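Local coordinates for histone-lysine N-methyltransferase, H3 lysine-9 specific SUVH6 (PDB 6A5K), which transfers methyl groups from S-adenosylmethionine to the tail of histone H3 and probably recognises non-CG DNA methylation through its SRA domain, at residues D246-E249 against G250-S254; C336-P339 against S340-L344; S372-I375 against G376-I379; D389-A392 against E393-G397. The protein carries 1 engineered substitution. One frame throughout, in Å; residues are numbered along the deposited sequence.

Contact 1: D246-E249 against G250-S254; sequences DISE and GKEQS
The carboxylate of D246 reaches over the turn that follows it and takes the backbone N-H of G250 on OD2, with N to OD2 at 2.7 Å; the donor comes from above the carboxylate plane, 42° out of it. S248 makes the second grip. Its OG accepts from the backbone N of E252 at 3.2 Å in a fairly straight bond (160°), while its CB rests 3.6 Å from CG of E252. The same hydroxyl donates to OD1 of D246 (S248 OG to OD1, 2.8 Å), and the S248 N-H reaches that oxygen at 3.1 Å from the same face. This last bond closes an Asx turn, which runs straight into a type I' beta turn from S248 to K251 with E249 and G250 at its corners. The turn's own bond, K251 N to S248 O, is weak at 3.4 Å, and the side-chain bonds of D246 and S248 add to it. G250 has a backbone shape in which a CB would collide with the carbonyl oxygen of E249. S248 can relay between carboxylate and loop because its OG sits between the backbone N and the carbonyl carbon (chi1 86°). A water donates to both OD2 of D246 and the carbonyl O of E252, at 2.8 Å each, tying the two limbs together. Further out, OD1 of D246 also receives the N-H of I256, just ahead of strand 257-259, the antiparallel neighbour of strand 242-244. Y272 takes the polar ends of the second limb, its OH pairing with OE2 of E252 and its carbonyl O with NZ of K251.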
loop_
_atom_site.group_PDB
_atom_site.type_symbol
_atom_site.label_atom_id
_atom_site.label_comp_id
_atom_site.label_asym_id
_atom_site.label_seq_id
_atom_site.Cartn_x
_atom_site.Cartn_y
_atom_site.Cartn_z
ATOM N N ASP A 246 -14.795 14.807 12.805
ATOM C CA ASP A 246 -15.494 13.760 12.071
ATOM C C ASP A 246 -16.361 14.321 10.946
ATOM O O ASP A 246 -17.460 14.803 11.195
ATOM C CB ASP A 246 -16.352 12.939 13.040
ATOM C CG ASP A 246 -16.934 11.695 12.400
ATOM O OD1 ASP A 246 -16.515 11.341 11.275
ATOM O OD2 ASP A 246 -17.806 11.064 13.034
ATOM N N ILE A 247 -15.871 14.239 9.709
ATOM C CA ILE A 247 -16.639 14.709 8.556
ATOM C C ILE A 247 -17.869 13.837 8.280
ATOM O O ILE A 247 -18.756 14.228 7.520
ATOM C CB ILE A 247 -15.785 14.758 7.273
ATOM C CG1 ILE A 247 -15.302 13.356 6.891
ATOM C CG2 ILE A 247 -14.602 15.710 7.444
ATOM C CD1 ILE A 247 -14.822 13.257 5.470
ATOM N N SER A 248 -17.914 12.653 8.882
ATOM C CA SER A 248 -19.068 11.771 8.727
ATOM C C SER A 248 -20.091 12.037 9.827
ATOM O O SER A 248 -21.259 11.666 9.704
ATOM C CB SER A 248 -18.640 10.305 8.754
ATOM O OG SER A 248 -18.571 9.832 10.088
ATOM N N GLU A 249 -19.628 12.670 10.904
ATOM C CA GLU A 249 -20.469 13.037 12.043
ATOM C C GLU A 249 -21.205 11.854 12.669
ATOM O O GLU A 249 -22.399 11.941 12.960
ATOM C CB GLU A 249 -21.475 14.114 11.632
ATOM C CG GLU A 249 -20.851 15.489 11.446
ATOM C CD GLU A 249 -21.784 16.468 10.761
ATOM O OE1 GLU A 249 -22.058 16.288 9.555
ATOM O OE2 GLU A 249 -22.250 17.412 11.431
ATOM N N GLY A 250 -20.487 10.755 12.878
ATOM C CA GLY A 250 -21.020 9.624 13.614
ATOM C C GLY A 250 -21.532 8.488 12.753
ATOM O O GLY A 250 -21.837 7.410 13.262
ATOM N N LYS A 251 -21.623 8.718 11.445
ATOM C CA LYS A 251 -22.159 7.707 10.540
ATOM C C LYS A 251 -21.156 6.585 10.291
ATOM O O LYS A 251 -21.519 5.408 10.302
ATOM C CB LYS A 251 -22.591 8.349 9.222
ATOM C CG LYS A 251 -23.796 9.268 9.372
ATOM C CD LYS A 251 -24.008 10.123 8.138
ATOM C CE LYS A 251 -25.308 10.905 8.232
ATOM N NZ LYS A 251 -25.383 11.985 7.206
ATOM N N GLU A 252 -19.897 6.945 10.065
ATOM C CA GLU A 252 -18.846 5.940 9.998
ATOM C C GLU A 252 -18.593 5.401 11.396
ATOM O O GLU A 252 -18.728 6.129 12.377
ATOM C CB GLU A 252 -17.556 6.516 9.402
ATOM C CG GLU A 252 -17.664 6.956 7.949
ATOM C CD GLU A 252 -17.677 5.795 6.968
ATOM O OE1 GLU A 252 -17.685 4.622 7.410
ATOM O OE2 GLU A 252 -17.676 6.060 5.748
ATOM N N GLN A 253 -18.228 4.126 11.488
ATOM C CA GLN A 253 -17.982 3.506 12.785
ATOM C C GLN A 253 -16.760 4.122 13.459
ATOM O O GLN A 253 -16.646 4.119 14.681
ATOM C CB GLN A 253 -17.817 1.991 12.635
ATOM C CG GLN A 253 -18.895 1.333 11.777
ATOM C CD GLN A 253 -20.099 0.886 12.590
ATOM O OE1 GLN A 253 -20.682 1.671 13.339
ATOM N NE2 GLN A 253 -20.488 -0.375 12.435
ATOM N N SER A 254 -15.856 4.662 12.650
ATOM C CA SER A 254 -14.723 5.429 13.150
ATOM C C SER A 254 -14.728 6.824 12.534
ATOM O O SER A 254 -15.028 6.979 11.350
ATOM C CB SER A 254 -13.405 4.717 12.839
ATOM O OG SER A 254 -13.357 3.442 13.452
HETATM O O HOH W 1 -17.587 8.301 13.633
#

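Contact 2: C336-P339 against S340-L344; sequences CKCP and SSCYL. With ZN (zinc ion), chain C; ZN (zinc ion), chain B.
C338 and C342 hold one zinc ion between them across a tight turn, C338 SG at 2.3 Å and C342 SG at 2.4 Å from the metal. Along C342, CB lies 3.2 Å from the carbonyl O of P339 and faces the sulfur of C338. With SG anti to the backbone N (chi1 176°), the thiolate is carried away from this carbonyl to the metal. There SG has a second partner, the backbone N-H of L344, at 3.2 Å from L344 N; such a bond would probably draw off some of the sulfur's negative charge. The chain between the two ligands is a type I beta turn from P339 to C342, closed by C342 N to P339 O at 3.0 Å, with the donor well above the carbonyl plane. Beside it, OG of S341 lies against CG of the proline ring at 3.7 Å. C296 and C332 complete this zinc site, and C332 also binds the neighbouring zinc, where C336 SG coordinates at 2.4 Å. These are two corners of the three-zinc, nine-cysteine cluster of the pre-SET motif. The segment lies in the loop that follows strand 328-330, an edge of a four-stranded mixed sheet, and C336 shares its metal with C306 of helix 305-309.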
loop_
_atom_site.group_PDB
_atom_site.type_symbol
_atom_site.label_atom_id
_atom_site.label_comp_id
_atom_site.label_asym_id
_atom_site.label_seq_id
_atom_site.Cartn_x
_atom_site.Cartn_y
_atom_site.Cartn_z
ATOM N N CYS A 336 -25.719 -16.389 2.392
ATOM C CA CYS A 336 -24.706 -17.445 2.413
ATOM C C CYS A 336 -24.594 -18.024 3.824
ATOM O O CYS A 336 -24.559 -17.278 4.801
ATOM C CB CYS A 336 -23.344 -16.916 1.949
ATOM S SG CYS A 336 -23.191 -16.604 0.167
ATOM N N LYS A 337 -24.528 -19.348 3.933
ATOM C CA LYS A 337 -24.548 -20.006 5.238
ATOM C C LYS A 337 -23.222 -19.851 5.981
ATOM O O LYS A 337 -23.122 -20.194 7.157
ATOM C CB LYS A 337 -24.869 -21.501 5.092
ATOM C CG LYS A 337 -26.135 -21.842 4.320
ATOM C CD LYS A 337 -26.363 -23.350 4.353
ATOM C CE LYS A 337 -27.748 -23.752 3.872
ATOM N NZ LYS A 337 -27.897 -25.240 3.869
ATOM N N CYS A 338 -22.199 -19.364 5.284
ATOM C CA CYS A 338 -20.859 -19.249 5.852
ATOM C C CYS A 338 -20.780 -18.178 6.941
ATOM O O CYS A 338 -21.571 -17.236 6.952
ATOM C CB CYS A 338 -19.853 -18.945 4.738
ATOM S SG CYS A 338 -20.253 -17.435 3.846
ATOM N N PRO A 339 -19.818 -18.319 7.866
ATOM C CA PRO A 339 -19.691 -17.317 8.928
ATOM C C PRO A 339 -19.172 -15.967 8.427
ATOM O O PRO A 339 -18.691 -15.848 7.291
ATOM C CB PRO A 339 -18.692 -17.959 9.895
ATOM C CG PRO A 339 -17.898 -18.894 9.046
ATOM C CD PRO A 339 -18.867 -19.432 8.039
ATOM N N SER A 340 -19.281 -14.958 9.284
ATOM C CA SER A 340 -18.792 -13.615 8.992
ATOM C C SER A 340 -17.303 -13.610 8.664
ATOM O O SER A 340 -16.822 -12.769 7.901
ATOM C CB SER A 340 -19.069 -12.690 10.178
ATOM O OG SER A 340 -18.247 -11.538 10.134
ATOM N N SER A 341 -16.578 -14.560 9.244
ATOM C CA SER A 341 -15.135 -14.643 9.072
ATOM C C SER A 341 -14.743 -15.260 7.732
ATOM O O SER A 341 -13.559 -15.451 7.460
ATOM C CB SER A 341 -14.518 -15.452 10.211
ATOM O OG SER A 341 -15.089 -16.750 10.268
ATOM N N CYS A 342 -15.737 -15.583 6.908
ATOM C CA CYS A 342 -15.487 -16.208 5.613
ATOM C C CYS A 342 -14.441 -15.449 4.820
ATOM O O CYS A 342 -14.464 -14.220 4.766
ATOM C CB CYS A 342 -16.768 -16.305 4.783
ATOM S SG CYS A 342 -16.457 -16.964 3.120
ATOM N N TYR A 343 -13.531 -16.191 4.203
ATOM C CA TYR A 343 -12.451 -15.595 3.419
ATOM C C TYR A 343 -12.994 -14.758 2.262
ATOM O O TYR A 343 -12.317 -13.860 1.753
ATOM C CB TYR A 343 -11.523 -16.697 2.909
ATOM C CG TYR A 343 -10.858 -17.472 4.032
ATOM C CD1 TYR A 343 -10.176 -16.810 5.046
ATOM C CD2 TYR A 343 -10.930 -18.861 4.088
ATOM C CE1 TYR A 343 -9.565 -17.510 6.080
ATOM C CE2 TYR A 343 -10.319 -19.571 5.118
ATOM C CZ TYR A 343 -9.641 -18.885 6.107
ATOM O OH TYR A 343 -9.037 -19.572 7.126
ATOM N N LEU A 344 -14.226 -15.053 1.860
ATOM C CA LEU A 344 -14.898 -14.296 0.814
ATOM C C LEU A 344 -15.791 -13.183 1.368
ATOM O O LEU A 344 -16.712 -12.736 0.694
ATOM C CB LEU A 344 -15.737 -15.227 -0.061
ATOM C CG LEU A 344 -14.967 -16.219 -0.927
ATOM C CD1 LEU A 344 -15.943 -17.059 -1.747
ATOM C CD2 LEU A 344 -13.994 -15.471 -1.827
HETATM ZN ZN ZN C . -18.563 -17.772 2.290
HETATM ZN ZN ZN B . -21.233 -17.707 -0.523
#

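Contact 3: S372-I375 against G376-I379; sequences SIPI and GSFI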
loop_
_atom_site.group_PDB
_atom_site.type_symbol
_atom_site.label_atom_id
_atom_site.label_comp_id
_atom_site.label_asym_id
_atom_site.label_seq_id
_atom_site.Cartn_x
_atom_site.Cartn_y
_atom_site.Cartn_z
ATOM N N SER A 372 0.312 2.943 8.361
ATOM C CA SER A 372 0.732 2.317 7.119
ATOM C C SER A 372 -0.335 1.341 6.638
ATOM O O SER A 372 -1.105 0.801 7.431
ATOM C CB SER A 372 2.085 1.615 7.291
ATOM O OG SER A 372 2.010 0.560 8.228
ATOM N N ILE A 373 -0.387 1.139 5.328
ATOM C CA ILE A 373 -1.389 0.261 4.738
ATOM C C ILE A 373 -0.723 -0.907 4.015
ATOM O O ILE A 373 0.025 -0.701 3.062
ATOM C CB ILE A 373 -2.291 1.029 3.758
ATOM C CG1 ILE A 373 -3.061 2.136 4.491
ATOM C CG2 ILE A 373 -3.265 0.073 3.070
ATOM C CD1 ILE A 373 -3.761 3.101 3.549
ATOM N N PRO A 374 -0.977 -2.141 4.482
ATOM C CA PRO A 374 -0.405 -3.324 3.821
ATOM C C PRO A 374 -0.912 -3.470 2.390
ATOM O O PRO A 374 -2.088 -3.208 2.126
ATOM C CB PRO A 374 -0.891 -4.495 4.694
ATOM C CG PRO A 374 -1.231 -3.876 6.022
ATOM C CD PRO A 374 -1.743 -2.495 5.691
ATOM N N ILE A 375 -0.038 -3.881 1.480
ATOM C CA ILE A 375 -0.445 -4.094 0.091
ATOM C C ILE A 375 -1.632 -5.071 0.006
ATOM O O ILE A 375 -1.704 -6.058 0.747
ATOM C CB ILE A 375 0.739 -4.603 -0.762
ATOM C CG1 ILE A 375 0.369 -4.621 -2.252
ATOM C CG2 ILE A 375 1.252 -5.969 -0.259
ATOM C CD1 ILE A 375 1.580 -4.731 -3.158
ATOM N N GLY A 376 -2.591 -4.759 -0.861
ATOM C CA GLY A 376 -3.774 -5.590 -0.996
ATOM C C GLY A 376 -4.879 -5.277 0.001
ATOM O O GLY A 376 -5.915 -5.945 0.011
ATOM N N SER A 377 -4.685 -4.265 0.841
ATOM C CA SER A 377 -5.726 -3.909 1.810
ATOM C C SER A 377 -6.890 -3.168 1.159
ATOM O O SER A 377 -6.689 -2.336 0.276
ATOM C CB SER A 377 -5.162 -3.038 2.936
ATOM O OG SER A 377 -4.153 -3.712 3.652
ATOM N N PHE A 378 -8.101 -3.470 1.621
ATOM C CA PHE A 378 -9.281 -2.685 1.288
ATOM C C PHE A 378 -9.208 -1.315 1.960
ATOM O O PHE A 378 -8.860 -1.210 3.139
ATOM C CB PHE A 378 -10.554 -3.426 1.718
ATOM C CG PHE A 378 -11.812 -2.604 1.612
ATOM C CD1 PHE A 378 -12.251 -2.138 0.385
ATOM C CD2 PHE A 378 -12.565 -2.315 2.743
ATOM C CE1 PHE A 378 -13.413 -1.391 0.285
ATOM C CE2 PHE A 378 -13.728 -1.573 2.651
ATOM C CZ PHE A 378 -14.157 -1.110 1.418
ATOM N N ILE A 379 -9.533 -0.270 1.206
ATOM C CA ILE A 379 -9.508 1.096 1.728
ATOM C C ILE A 379 -10.918 1.558 2.080
ATOM O O ILE A 379 -11.268 1.720 3.245
ATOM C CB ILE A 379 -8.912 2.100 0.709
ATOM C CG1 ILE A 379 -7.568 1.602 0.153
ATOM C CG2 ILE A 379 -8.804 3.494 1.347
ATOM C CD1 ILE A 379 -6.518 1.312 1.230
#
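The carbonyl O of P374 accepts twice from S377: from the hydroxyl, OG to O 2.6 Å, and from the backbone, N to O 3.1 Å. Both donors come from the same face of the carbonyl plane, and the second bond closes a type II beta turn that leads into strand 378-381 of the SET domain. The serine can use both groups because its OG lies beside its own backbone N (chi1 -61°), which directs the two donors to one oxygen. Were this serine an alanine, the carbonyl of P374 would probably keep just the backbone N-H from this position, with a gap beside the proline ring, where OG of S377 now lies 3.4 Å from CD of P374. G376 takes the third position with positive phi, at which a CB would strike the carbonyl O of I375. The N-H of I375 is taken by OD1 of N485. On the strand side, G376 and S377 are joined by backbone hydrogen bonds to A482 of strand 477-482. Apolar packing begins with I373, whose CG2 touches CB of S377 at 3.6 Å. The side chains of I373 and I379 then cross at about a right angle, both also touching L492 of strand 491-494, and CG2 of I373 meets CD1 of I379 at 3.9 Å.

Contact 4: D389-A392 against E393-G397; sequences DSEA and ERRIG
E391 and R395, one helical turn apart, face each other as a salt bridge with their flat groups turned steeply, the carboxylate and guanidinium planes 76° apart. OE2 of E391 lies in the guanidinium plane at its edge and receives NE of R395 at 2.8 Å in a nearly straight bond (167°), using the lone pair that points away from the other oxygen. NH2 of R395 adds a weak bond to the same OE2 at 3.4 Å. The glutamate gets there by a bend: its CB points away from 393-397, and the turn at chi2 (58°) folds the carboxylate back. R395 instead runs extended from CG to NE, and its CG passes 3.4 Å from the carbonyl O of E391. Helix 389-394 ends here. E393 N to D389 O (2.9 Å) and R394 N to S390 O (3.0 Å) are its regular bonds, while R395 N reaches E391 O at a longer 3.3 Å as the chain leaves helical geometry. A392 and R395 both lie on L387 of strand 385-388, and N398 takes the carbonyl O of A392. A methionine replacing R395 would probably leave the E391 carboxylate without its charged mate and free to swing out. Because E385 forms only a long, weak ion pair with NH1, E391 is likely to carry most of the charge pairing, and a positive group at the carboxyl end of the helix would probably be favourable too.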
loop_
_atom_site.group_PDB
_atom_site.type_symbol
_atom_site.label_atom_id
_atom_site.label_comp_id
_atom_site.label_asym_id
_atom_site.label_seq_id
_atom_site.Cartn_x
_atom_site.Cartn_y
_atom_site.Cartn_z
ATOM N N ASP A 389 -25.860 7.021 -16.829
ATOM C CA ASP A 389 -24.878 7.991 -17.325
ATOM C C ASP A 389 -25.535 9.280 -17.812
ATOM O O ASP A 389 -25.070 10.370 -17.495
ATOM C CB ASP A 389 -24.032 7.395 -18.457
ATOM C CG ASP A 389 -23.016 6.377 -17.962
ATOM O OD1 ASP A 389 -22.754 6.318 -16.738
ATOM O OD2 ASP A 389 -22.462 5.642 -18.808
ATOM N N SER A 390 -26.624 9.153 -18.570
ATOM C CA SER A 390 -27.309 10.321 -19.130
ATOM C C SER A 390 -27.872 11.232 -18.040
ATOM O O SER A 390 -27.853 12.458 -18.166
ATOM C CB SER A 390 -28.431 9.882 -20.075
ATOM O OG SER A 390 -29.465 9.227 -19.361
ATOM N N GLU A 391 -28.362 10.629 -16.963
ATOM C CA GLU A 391 -28.863 11.400 -15.836
ATOM C C GLU A 391 -27.739 12.136 -15.098
ATOM O O GLU A 391 -27.894 13.302 -14.734
ATOM C CB GLU A 391 -29.617 10.496 -14.865
ATOM C CG GLU A 391 -30.300 11.253 -13.734
ATOM C CD GLU A 391 -31.288 12.292 -14.245
ATOM O OE1 GLU A 391 -31.974 12.020 -15.255
ATOM O OE2 GLU A 391 -31.377 13.381 -13.639
ATOM N N ALA A 392 -26.614 11.458 -14.868
ATOM C CA ALA A 392 -25.473 12.104 -14.213
ATOM C C ALA A 392 -24.967 13.256 -15.065
ATOM O O ALA A 392 -24.600 14.312 -14.543
ATOM C CB ALA A 392 -24.346 11.095 -13.950
ATOM N N GLU A 393 -24.953 13.054 -16.379
ATOM C CA GLU A 393 -24.467 14.088 -17.285
ATOM C C GLU A 393 -25.400 15.298 -17.276
ATOM O O GLU A 393 -24.937 16.439 -17.209
ATOM C CB GLU A 393 -24.313 13.546 -18.709
ATOM C CG GLU A 393 -23.605 14.517 -19.652
ATOM C CD GLU A 393 -23.645 14.072 -21.105
ATOM O OE1 GLU A 393 -23.165 14.835 -21.971
ATOM O OE2 GLU A 393 -24.151 12.962 -21.382
ATOM N N ARG A 394 -26.707 15.044 -17.327
ATOM C CA ARG A 394 -27.711 16.115 -17.317
ATOM C C ARG A 394 -27.645 17.045 -16.119
ATOM O O ARG A 394 -27.960 18.236 -16.224
ATOM C CB ARG A 394 -29.120 15.528 -17.355
ATOM C CG ARG A 394 -29.678 15.281 -18.722
ATOM C CD ARG A 394 -31.110 14.801 -18.580
ATOM N NE ARG A 394 -31.874 14.988 -19.804
ATOM C CZ ARG A 394 -32.085 14.021 -20.687
ATOM N NH1 ARG A 394 -32.797 14.261 -21.781
ATOM N NH2 ARG A 394 -31.573 12.812 -20.470
ATOM N N ARG A 395 -27.281 16.491 -14.970
ATOM C CA ARG A 395 -27.366 17.237 -13.723
ATOM C C ARG A 395 -26.273 18.283 -13.620
ATOM O O ARG A 395 -25.199 18.135 -14.197
ATOM C CB ARG A 395 -27.319 16.280 -12.530
ATOM C CG ARG A 395 -28.661 15.608 -12.306
ATOM C CD ARG A 395 -28.606 14.477 -11.300
ATOM N NE ARG A 395 -29.861 13.727 -11.320
ATOM C CZ ARG A 395 -30.322 13.014 -10.297
ATOM N NH1 ARG A 395 -29.629 12.954 -9.163
ATOM N NH2 ARG A 395 -31.473 12.362 -10.406
ATOM N N ILE A 396 -26.569 19.349 -12.889
ATOM C CA ILE A 396 -25.657 20.472 -12.758
ATOM C C ILE A 396 -24.782 20.353 -11.514
ATOM O O ILE A 396 -25.249 19.932 -10.453
ATOM C CB ILE A 396 -26.438 21.810 -12.712
ATOM C CG1 ILE A 396 -27.046 22.118 -14.082
ATOM C CG2 ILE A 396 -25.543 22.962 -12.272
ATOM C CD1 ILE A 396 -28.480 21.671 -14.238
ATOM N N GLY A 397 -23.509 20.710 -11.659
ATOM C CA GLY A 397 -22.639 20.927 -10.519
ATOM C C GLY A 397 -21.994 19.689 -9.931
ATOM O O GLY A 397 -21.460 19.739 -8.824
#

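How the contacts relate
The four local contacts come in series along the chain. Contacts 1 and 2 belong to the pre-SET motif, contacts 3 and 4 to the SET domain. Contact 3 is the most central, about 21 Å between centres from both contact 1 and contact 2; contact 4, on helix 389-394 directly after strand 385-388, is peripheral, its centre about 38 Å from that of contact 2. None touches another, the nearest approach being about 8 Å between atoms of contacts 1 and 3. Of the opposite edges of one four-stranded sheet, strand 328-330 precedes contact 2 and strand 378-381 begins within contact 3; strand 257-259 follows contact 1 in the six-stranded sheet. Pre-SET and SET segments thus share sheets in the methyltransferase body.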